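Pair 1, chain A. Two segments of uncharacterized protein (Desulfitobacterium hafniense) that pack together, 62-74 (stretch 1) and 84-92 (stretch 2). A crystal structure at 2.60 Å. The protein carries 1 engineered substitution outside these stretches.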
# COMPACT_ATOMS: atom_id res chain seq x y z
N GLU A 62 -6.25 -1.30 18.78
CA GLU A 62 -4.79 -1.37 18.77
C GLU A 62 -4.20 -0.84 17.46
O GLU A 62 -3.23 -0.09 17.47
CB GLU A 62 -4.33 -2.81 18.95
CG GLU A 62 -4.77 -3.49 20.22
CD GLU A 62 -4.50 -4.98 20.19
OE1 GLU A 62 -3.63 -5.41 19.39
OE2 GLU A 62 -5.14 -5.73 20.96
N LEU A 63 -4.80 -1.25 16.34
CA LEU A 63 -4.33 -0.84 15.02
C LEU A 63 -4.13 0.66 14.90
O LEU A 63 -3.16 1.11 14.29
CB LEU A 63 -5.29 -1.31 13.92
CG LEU A 63 -5.42 -2.82 13.73
CD1 LEU A 63 -6.06 -3.12 12.38
CD2 LEU A 63 -4.06 -3.47 13.82
N PHE A 64 -5.06 1.43 15.47
CA PHE A 64 -4.97 2.88 15.44
C PHE A 64 -3.88 3.37 16.40
O PHE A 64 -3.21 4.36 16.13
CB PHE A 64 -6.31 3.50 15.84
CG PHE A 64 -7.28 3.62 14.71
CD1 PHE A 64 -7.23 4.70 13.85
CD2 PHE A 64 -8.25 2.65 14.50
CE1 PHE A 64 -8.13 4.83 12.80
CE2 PHE A 64 -9.16 2.76 13.46
CZ PHE A 64 -9.10 3.85 12.60
N ALA A 65 -3.71 2.66 17.51
CA ALA A 65 -2.70 3.00 18.51
C ALA A 65 -1.31 2.85 17.89
O ALA A 65 -0.37 3.53 18.31
CB ALA A 65 -2.82 2.08 19.72
N GLY A 66 -1.20 1.98 16.89
CA GLY A 66 0.07 1.76 16.22
C GLY A 66 0.62 0.39 16.57
O GLY A 66 1.67 -0.02 16.09
N LYS A 67 -0.12 -0.31 17.42
CA LYS A 67 0.27 -1.63 17.88
C LYS A 67 0.83 -2.53 16.77
O LYS A 67 1.95 -3.02 16.88
CB LYS A 67 -0.92 -2.31 18.55
CG LYS A 67 -0.58 -3.62 19.27
CD LYS A 67 0.28 -3.40 20.51
CE LYS A 67 0.62 -4.72 21.19
NZ LYS A 67 1.39 -4.54 22.45
N LYS A 68 0.06 -2.75 15.71
CA LYS A 68 0.52 -3.63 14.63
C LYS A 68 0.54 -2.96 13.26
O LYS A 68 -0.13 -1.95 13.03
CB LYS A 68 -0.35 -4.88 14.58
CG LYS A 68 -0.48 -5.61 15.92
CD LYS A 68 -1.56 -6.69 15.90
CE LYS A 68 -1.77 -7.29 17.29
NZ LYS A 68 -2.91 -8.24 17.39
N GLU A 69 1.32 -3.55 12.35
CA GLU A 69 1.45 -3.05 10.98
C GLU A 69 0.83 -4.00 9.96
O GLU A 69 0.64 -3.65 8.79
CB GLU A 69 2.93 -2.83 10.63
CG GLU A 69 3.68 -1.93 11.61
CD GLU A 69 5.02 -1.46 11.07
OE1 GLU A 69 5.85 -2.32 10.68
OE2 GLU A 69 5.26 -0.23 11.06
N SER A 70 0.52 -5.22 10.42
CA SER A 70 -0.10 -6.25 9.59
C SER A 70 -0.71 -7.34 10.47
O SER A 70 -0.19 -7.64 11.55
CB SER A 70 0.93 -6.89 8.66
OG SER A 70 1.65 -7.91 9.34
N LEU A 71 -1.81 -7.93 10.01
CA LEU A 71 -2.44 -9.00 10.75
C LEU A 71 -3.18 -9.87 9.78
O LEU A 71 -3.64 -9.40 8.74
CB LEU A 71 -3.44 -8.48 11.78
CG LEU A 71 -4.77 -7.94 11.25
CD1 LEU A 71 -5.73 -7.66 12.42
CD2 LEU A 71 -4.50 -6.66 10.44
N PRO A 72 -3.27 -11.15 10.09
CA PRO A 72 -3.98 -12.10 9.22
C PRO A 72 -5.49 -11.87 9.41
O PRO A 72 -5.92 -11.31 10.43
CB PRO A 72 -3.52 -13.45 9.74
CG PRO A 72 -3.31 -13.18 11.21
CD PRO A 72 -2.59 -11.85 11.19
N LEU A 73 -6.29 -12.28 8.44
CA LEU A 73 -7.72 -12.06 8.54
C LEU A 73 -8.50 -13.18 7.91
O LEU A 73 -7.95 -14.00 7.18
CB LEU A 73 -8.12 -10.76 7.85
CG LEU A 73 -7.65 -9.41 8.34
CD1 LEU A 73 -8.07 -8.38 7.34
CD2 LEU A 73 -8.25 -9.08 9.71
N SER A 74 -9.79 -13.17 8.18
CA SER A 74 -10.74 -14.11 7.64
C SER A 74 -11.83 -13.19 7.17
O SER A 74 -12.56 -12.62 7.97
CB SER A 74 -11.28 -15.02 8.73
OG SER A 74 -10.23 -15.78 9.29
N PRO A 84 -8.99 -16.72 3.85
CA PRO A 84 -7.81 -16.30 4.61
C PRO A 84 -7.16 -15.11 3.91
O PRO A 84 -6.99 -15.09 2.69
CB PRO A 84 -6.94 -17.55 4.58
CG PRO A 84 -7.23 -18.10 3.26
CD PRO A 84 -8.73 -17.99 3.17
N ALA A 85 -6.80 -14.10 4.69
CA ALA A 85 -6.18 -12.93 4.11
C ALA A 85 -5.12 -12.43 5.04
O ALA A 85 -5.03 -12.86 6.21
CB ALA A 85 -7.22 -11.84 3.89
N LYS A 86 -4.29 -11.54 4.50
CA LYS A 86 -3.24 -10.89 5.24
C LYS A 86 -3.42 -9.42 4.88
O LYS A 86 -3.48 -9.05 3.71
CB LYS A 86 -1.85 -11.39 4.83
CG LYS A 86 -0.75 -10.76 5.70
CD LYS A 86 0.61 -11.40 5.50
CE LYS A 86 1.61 -10.91 6.55
NZ LYS A 86 2.99 -11.47 6.38
N ALA A 87 -3.53 -8.60 5.91
CA ALA A 87 -3.71 -7.19 5.67
C ALA A 87 -2.56 -6.37 6.20
O ALA A 87 -2.10 -6.59 7.31
CB ALA A 87 -5.00 -6.73 6.32
N ARG A 88 -2.07 -5.45 5.39
CA ARG A 88 -1.00 -4.55 5.79
C ARG A 88 -1.69 -3.20 5.96
O ARG A 88 -2.50 -2.79 5.09
CB ARG A 88 0.09 -4.49 4.72
CG ARG A 88 0.85 -5.81 4.63
CD ARG A 88 1.62 -5.99 3.33
NE ARG A 88 1.91 -7.40 3.08
CZ ARG A 88 2.71 -8.15 3.84
NH1 ARG A 88 3.31 -7.61 4.90
NH2 ARG A 88 2.90 -9.43 3.55
N ILE A 89 -1.42 -2.54 7.08
CA ILE A 89 -2.04 -1.25 7.35
C ILE A 89 -1.07 -0.10 7.61
O ILE A 89 0.02 -0.28 8.15
CB ILE A 89 -3.04 -1.35 8.52
CG1 ILE A 89 -2.30 -1.40 9.84
CG2 ILE A 89 -3.91 -2.60 8.36
CD1 ILE A 89 -3.23 -1.31 11.03
N TRP A 90 -1.50 1.09 7.19
CA TRP A 90 -0.75 2.32 7.34
C TRP A 90 -1.69 3.35 7.91
O TRP A 90 -2.85 3.42 7.52
CB TRP A 90 -0.23 2.80 5.99
CG TRP A 90 0.92 2.00 5.48
CD1 TRP A 90 2.24 2.19 5.75
CD2 TRP A 90 0.84 0.81 4.68
NE1 TRP A 90 2.99 1.20 5.17
CE2 TRP A 90 2.16 0.34 4.51
CE3 TRP A 90 -0.22 0.11 4.10
CZ2 TRP A 90 2.45 -0.81 3.77
CZ3 TRP A 90 0.07 -1.04 3.37
CH2 TRP A 90 1.40 -1.49 3.21
N GLN A 91 -1.19 4.14 8.85
CA GLN A 91 -2.00 5.16 9.48
C GLN A 91 -1.96 6.42 8.65
O GLN A 91 -0.91 7.03 8.49
CB GLN A 91 -1.47 5.45 10.88
CG GLN A 91 -1.50 4.25 11.78
CD GLN A 91 -1.02 4.56 13.17
OE1 GLN A 91 -1.63 5.35 13.89
NE2 GLN A 91 0.10 3.95 13.56
N GLY A 92 -3.12 6.79 8.12
CA GLY A 92 -3.21 7.99 7.32
C GLY A 92 -4.32 8.86 7.87
O GLY A 92 -4.71 8.70 9.03

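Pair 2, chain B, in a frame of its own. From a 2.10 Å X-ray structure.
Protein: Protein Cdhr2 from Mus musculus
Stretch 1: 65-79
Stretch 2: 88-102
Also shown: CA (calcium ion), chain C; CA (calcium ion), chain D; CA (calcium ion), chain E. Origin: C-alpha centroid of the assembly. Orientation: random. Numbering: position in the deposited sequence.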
# COMPACT_ATOMS: atom_id res chain seq x y z
N PRO B 65 -40.44 -4.05 17.41
CA PRO B 65 -39.08 -3.55 17.25
C PRO B 65 -38.87 -2.68 16.00
O PRO B 65 -39.41 -2.97 14.96
CB PRO B 65 -38.24 -4.85 17.17
CG PRO B 65 -39.07 -5.90 17.83
CD PRO B 65 -40.48 -5.53 17.48
N LEU B 66 -38.13 -1.60 16.18
CA LEU B 66 -37.70 -0.72 15.14
C LEU B 66 -36.45 -1.28 14.53
O LEU B 66 -35.66 -1.93 15.23
CB LEU B 66 -37.32 0.65 15.75
CG LEU B 66 -38.44 1.48 16.35
CD1 LEU B 66 -37.87 2.78 16.91
CD2 LEU B 66 -39.52 1.80 15.33
N ASP B 67 -36.22 -1.00 13.25
CA ASP B 67 -35.07 -1.55 12.55
C ASP B 67 -34.77 -0.69 11.34
O ASP B 67 -35.46 -0.75 10.33
CB ASP B 67 -35.35 -3.03 12.11
CG ASP B 67 -34.13 -3.67 11.43
OD1 ASP B 67 -32.98 -3.17 11.57
OD2 ASP B 67 -34.29 -4.64 10.72
N PHE B 68 -33.75 0.14 11.49
CA PHE B 68 -33.35 1.05 10.46
C PHE B 68 -33.02 0.32 9.17
O PHE B 68 -33.35 0.81 8.09
CB PHE B 68 -32.11 1.81 10.89
CG PHE B 68 -31.62 2.76 9.85
CD1 PHE B 68 -32.24 3.99 9.68
CD2 PHE B 68 -30.53 2.44 9.03
CE1 PHE B 68 -31.77 4.88 8.73
CE2 PHE B 68 -30.07 3.33 8.08
CZ PHE B 68 -30.71 4.53 7.92
N GLU B 69 -32.39 -0.84 9.28
CA GLU B 69 -31.96 -1.58 8.10
C GLU B 69 -33.12 -2.02 7.17
O GLU B 69 -32.90 -2.14 5.96
CB GLU B 69 -31.12 -2.80 8.50
CG GLU B 69 -29.68 -2.48 8.81
CD GLU B 69 -29.49 -1.54 10.03
OE1 GLU B 69 -29.99 -1.77 11.13
OE2 GLU B 69 -28.83 -0.54 9.91
N THR B 70 -34.33 -2.20 7.71
CA THR B 70 -35.52 -2.54 6.88
C THR B 70 -36.55 -1.42 6.74
O THR B 70 -37.07 -1.23 5.65
CB THR B 70 -36.27 -3.76 7.42
OG1 THR B 70 -35.90 -3.95 8.78
CG2 THR B 70 -35.90 -5.02 6.67
N VAL B 71 -36.88 -0.71 7.82
CA VAL B 71 -37.88 0.35 7.77
C VAL B 71 -37.30 1.64 8.38
O VAL B 71 -37.45 1.93 9.56
CB VAL B 71 -39.21 -0.05 8.43
CG1 VAL B 71 -40.23 1.05 8.20
CG2 VAL B 71 -39.76 -1.37 7.83
N PRO B 72 -36.60 2.40 7.55
CA PRO B 72 -35.94 3.63 8.00
C PRO B 72 -36.87 4.79 8.43
O PRO B 72 -36.47 5.63 9.27
CB PRO B 72 -35.07 4.02 6.80
CG PRO B 72 -35.68 3.35 5.63
CD PRO B 72 -36.31 2.09 6.14
N PHE B 73 -38.08 4.83 7.87
CA PHE B 73 -39.11 5.79 8.25
C PHE B 73 -40.46 5.20 7.95
O PHE B 73 -40.56 4.27 7.16
CB PHE B 73 -38.89 7.16 7.53
CG PHE B 73 -39.00 7.08 6.03
CD1 PHE B 73 -37.88 6.77 5.25
CD2 PHE B 73 -40.22 7.28 5.38
CE1 PHE B 73 -37.97 6.65 3.85
CE2 PHE B 73 -40.33 7.17 3.98
CZ PHE B 73 -39.21 6.83 3.21
N PHE B 74 -41.50 5.71 8.59
CA PHE B 74 -42.87 5.32 8.25
C PHE B 74 -43.85 6.33 8.84
O PHE B 74 -43.48 7.11 9.70
CB PHE B 74 -43.17 3.90 8.74
CG PHE B 74 -43.03 3.73 10.23
CD1 PHE B 74 -41.80 3.39 10.80
CD2 PHE B 74 -44.11 3.93 11.07
CE1 PHE B 74 -41.66 3.26 12.17
CE2 PHE B 74 -43.97 3.77 12.45
CZ PHE B 74 -42.74 3.45 13.00
N LYS B 75 -45.07 6.35 8.32
CA LYS B 75 -46.14 7.24 8.80
C LYS B 75 -47.10 6.56 9.79
O LYS B 75 -47.42 5.36 9.66
CB LYS B 75 -47.04 7.71 7.64
CG LYS B 75 -46.39 8.70 6.74
CD LYS B 75 -47.34 9.14 5.60
CE LYS B 75 -46.54 9.93 4.55
NZ LYS B 75 -45.45 10.80 5.15
N ILE B 76 -47.63 7.38 10.68
CA ILE B 76 -48.73 6.94 11.54
C ILE B 76 -49.84 7.97 11.51
O ILE B 76 -49.61 9.11 11.19
CB ILE B 76 -48.27 6.71 13.00
CG1 ILE B 76 -47.50 7.93 13.53
CG2 ILE B 76 -47.40 5.48 13.06
CD1 ILE B 76 -47.16 7.88 15.01
N THR B 77 -51.04 7.55 11.83
CA THR B 77 -52.15 8.45 12.02
C THR B 77 -52.46 8.50 13.52
O THR B 77 -52.72 7.46 14.16
CB THR B 77 -53.38 8.02 11.16
OG1 THR B 77 -53.00 8.04 9.77
CG2 THR B 77 -54.55 8.95 11.36
N ILE B 78 -52.42 9.70 14.07
CA ILE B 78 -52.81 9.96 15.43
C ILE B 78 -54.19 10.61 15.43
O ILE B 78 -54.49 11.47 14.60
CB ILE B 78 -51.80 10.90 16.11
CG1 ILE B 78 -50.45 10.18 16.24
CG2 ILE B 78 -52.30 11.30 17.50
CD1 ILE B 78 -49.28 11.13 16.37
N SER B 79 -55.01 10.23 16.40
CA SER B 79 -56.38 10.71 16.53
C SER B 79 -56.65 11.19 17.95
O SER B 79 -56.10 10.64 18.91
CB SER B 79 -57.32 9.58 16.19
OG SER B 79 -57.16 8.52 17.13
N THR B 88 -57.91 13.89 13.29
CA THR B 88 -56.68 13.14 13.02
C THR B 88 -55.61 14.02 12.35
O THR B 88 -55.93 14.99 11.66
CB THR B 88 -56.94 11.95 12.10
OG1 THR B 88 -57.40 12.43 10.83
CG2 THR B 88 -58.00 11.01 12.70
N ALA B 89 -54.35 13.66 12.57
CA ALA B 89 -53.25 14.15 11.76
C ALA B 89 -52.25 13.01 11.53
O ALA B 89 -52.13 12.08 12.34
CB ALA B 89 -52.57 15.32 12.45
N GLU B 90 -51.55 13.08 10.40
CA GLU B 90 -50.44 12.18 10.14
C GLU B 90 -49.17 12.71 10.77
O GLU B 90 -48.99 13.92 10.92
CB GLU B 90 -50.25 11.94 8.65
CG GLU B 90 -51.43 11.21 8.04
CD GLU B 90 -51.28 10.96 6.56
OE1 GLU B 90 -50.64 11.78 5.86
OE2 GLU B 90 -51.82 9.94 6.08
N MET B 91 -48.32 11.78 11.19
CA MET B 91 -47.05 12.07 11.84
C MET B 91 -46.08 11.15 11.18
O MET B 91 -46.38 9.96 10.96
CB MET B 91 -47.16 11.68 13.31
CG MET B 91 -45.99 12.03 14.20
SD MET B 91 -46.44 13.40 15.28
CE MET B 91 -45.02 14.48 15.11
N GLN B 92 -44.91 11.65 10.86
CA GLN B 92 -43.85 10.81 10.39
C GLN B 92 -42.90 10.35 11.52
O GLN B 92 -42.54 11.14 12.39
CB GLN B 92 -43.07 11.52 9.31
CG GLN B 92 -42.18 10.56 8.54
CD GLN B 92 -41.40 11.26 7.46
OE1 GLN B 92 -40.84 12.35 7.68
NE2 GLN B 92 -41.32 10.64 6.29
N VAL B 93 -42.49 9.08 11.46
CA VAL B 93 -41.49 8.51 12.33
C VAL B 93 -40.17 8.34 11.55
O VAL B 93 -40.13 7.58 10.60
CB VAL B 93 -41.97 7.19 12.95
CG1 VAL B 93 -40.93 6.65 13.90
CG2 VAL B 93 -43.28 7.40 13.67
N ILE B 94 -39.13 9.12 11.90
CA ILE B 94 -37.78 8.88 11.43
C ILE B 94 -37.13 7.88 12.39
O ILE B 94 -37.06 8.13 13.60
CB ILE B 94 -36.98 10.20 11.35
CG1 ILE B 94 -37.71 11.27 10.51
CG2 ILE B 94 -35.59 9.98 10.77
CD1 ILE B 94 -38.19 10.77 9.14
N VAL B 95 -36.68 6.73 11.88
CA VAL B 95 -35.89 5.77 12.67
C VAL B 95 -34.42 6.08 12.46
O VAL B 95 -33.96 6.14 11.33
CB VAL B 95 -36.21 4.32 12.27
CG1 VAL B 95 -35.43 3.33 13.14
CG2 VAL B 95 -37.69 4.04 12.46
N GLU B 96 -33.69 6.35 13.53
CA GLU B 96 -32.25 6.59 13.44
C GLU B 96 -31.41 5.31 13.52
O GLU B 96 -31.64 4.43 14.40
CB GLU B 96 -31.76 7.53 14.54
CG GLU B 96 -32.14 8.98 14.35
CD GLU B 96 -31.36 9.92 15.29
OE1 GLU B 96 -31.07 9.50 16.44
OE2 GLU B 96 -31.07 11.07 14.85
N ASP B 97 -30.40 5.26 12.68
CA ASP B 97 -29.47 4.16 12.62
C ASP B 97 -28.67 4.10 13.93
O ASP B 97 -28.26 5.15 14.48
CB ASP B 97 -28.48 4.33 11.42
CG ASP B 97 -27.69 3.04 11.12
OD1 ASP B 97 -28.12 1.92 11.51
OD2 ASP B 97 -26.58 3.16 10.54
N ARG B 98 -28.49 2.87 14.43
CA ARG B 98 -27.51 2.63 15.55
C ARG B 98 -26.59 1.44 15.16
O ARG B 98 -26.94 0.61 14.24
CB ARG B 98 -28.24 2.40 16.85
CG ARG B 98 -29.00 3.60 17.37
CD ARG B 98 -28.07 4.50 18.13
NE ARG B 98 -28.70 5.72 18.60
CZ ARG B 98 -28.87 6.83 17.91
NH1 ARG B 98 -29.44 7.87 18.49
NH2 ARG B 98 -28.48 6.94 16.65
N ASN B 99 -25.43 1.36 15.80
CA ASN B 99 -24.47 0.32 15.46
C ASN B 99 -24.85 -1.05 16.08
O ASN B 99 -24.22 -1.49 17.07
CB ASN B 99 -23.07 0.72 15.84
CG ASN B 99 -22.04 -0.13 15.21
OD1 ASN B 99 -22.34 -0.95 14.33
ND2 ASN B 99 -20.83 0.01 15.65
N ASP B 100 -25.85 -1.69 15.48
CA ASP B 100 -26.30 -3.03 15.90
C ASP B 100 -25.92 -4.08 14.87
O ASP B 100 -26.34 -5.20 15.02
CB ASP B 100 -27.84 -3.06 16.08
CG ASP B 100 -28.61 -2.61 14.78
OD1 ASP B 100 -28.01 -2.05 13.85
OD2 ASP B 100 -29.81 -2.87 14.66
N ASN B 101 -25.18 -3.76 13.79
CA ASN B 101 -24.71 -4.88 12.93
C ASN B 101 -23.20 -5.05 12.98
O ASN B 101 -22.50 -4.07 13.26
CB ASN B 101 -25.20 -4.76 11.50
CG ASN B 101 -26.67 -5.06 11.37
OD1 ASN B 101 -27.08 -6.23 11.38
ND2 ASN B 101 -27.47 -4.03 11.26
N ILE B 102 -22.75 -6.30 12.78
CA ILE B 102 -21.32 -6.63 12.66
C ILE B 102 -20.83 -6.82 11.20
O ILE B 102 -21.62 -7.16 10.30
CB ILE B 102 -20.88 -7.86 13.47
CG1 ILE B 102 -21.56 -9.16 12.95
CG2 ILE B 102 -21.23 -7.72 14.95
CD1 ILE B 102 -21.02 -10.40 13.64
CA CA C . -28.16 -0.26 12.32
CA CA D . -31.18 -2.83 12.96
CA CA E . -21.77 -2.04 12.37
O HOH W 1 -30.30 -5.08 12.49

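The two pairs differ most sharply where the chain turns into its first strand. In pair 2 that approach is tied by calcium to the loop that follows the second strand. One ion (chain C) is bound by Glu B69 OE1 at 2.7 Å and OE2 at 2.5 Å, and from the other stretch by Asp B97 OD1 at 2.3 Å; a second (chain D) lies 2.4 Å from Glu B69 OE1 and 2.2 Å from Asp B100 OD2. The metal explains why like charges can crowd, with Glu B69 OE2 only 3.0 Å from Asp B97 OD1. In pair 1 no ion is present. Gly A66, which matches Glu B69 with CA atoms 1.2 Å apart, is the first residue to leave the helix, at phi 110°, an angle at which a CB would jam against the preceding carbonyl. Gln A91, the match of Asp B97, packs over this turn.

The backbones nevertheless agree: 14 central residues superpose with an RMSD of 0.9 Å. Both are antiparallel strand pairs, with angles between N-to-C directions of 151° and 150°. The register is the same, since Leu A71 and Ala A87 form a hydrogen-bonded pair and match Phe B74 and Val B93, themselves such a pair. Ala A87 N donates to Leu A71 O at 2.9 Å, and Val B93 N to Phe B74 O at 2.8 Å. The first rung also recurs: Ile A89 N to Glu A69 O is 2.9 Å, and Val B95 N to Pro B72 O is 2.8 Å. A proline can fill this position because only its carbonyl is used.

Side chains fill the matched face differently. Leu A71 and Phe B74 both take chi1 p, and their side-chain centres fall 0.5 Å apart. Leu A71 CD2 reaches Ala A87 CB at 4.2 Å, whereas the flat ring of Phe B74 lies against Val B93, whose CB is 4.0 Å from the ring centroid and 15° off its normal. Two residues on, on the same face, Leu A73 (m) brings CD1 to 3.6 Å from Ala A87 CB; its counterpart Ile B76 (p) sets CD1 4.1 Å from Val B93 CG2. Thus in pair 1 two leucines pack on the CB of Ala A87, while in pair 2 a phenylalanine and an isoleucine pack on the larger Val B93.

Ile A89 and Val B95 have side-chain centres 0.6 Å apart, and each has the largest covered area in its pair, 99 and 118 Å². Ile A89 CD1 extends to Leu A63 CB, 3.5 Å away in the helix. The shorter Val B95 instead meets Leu B66 (CG2 to CD2, 4.1 Å) and Phe B68 (CG1 to CB, 4.3 Å).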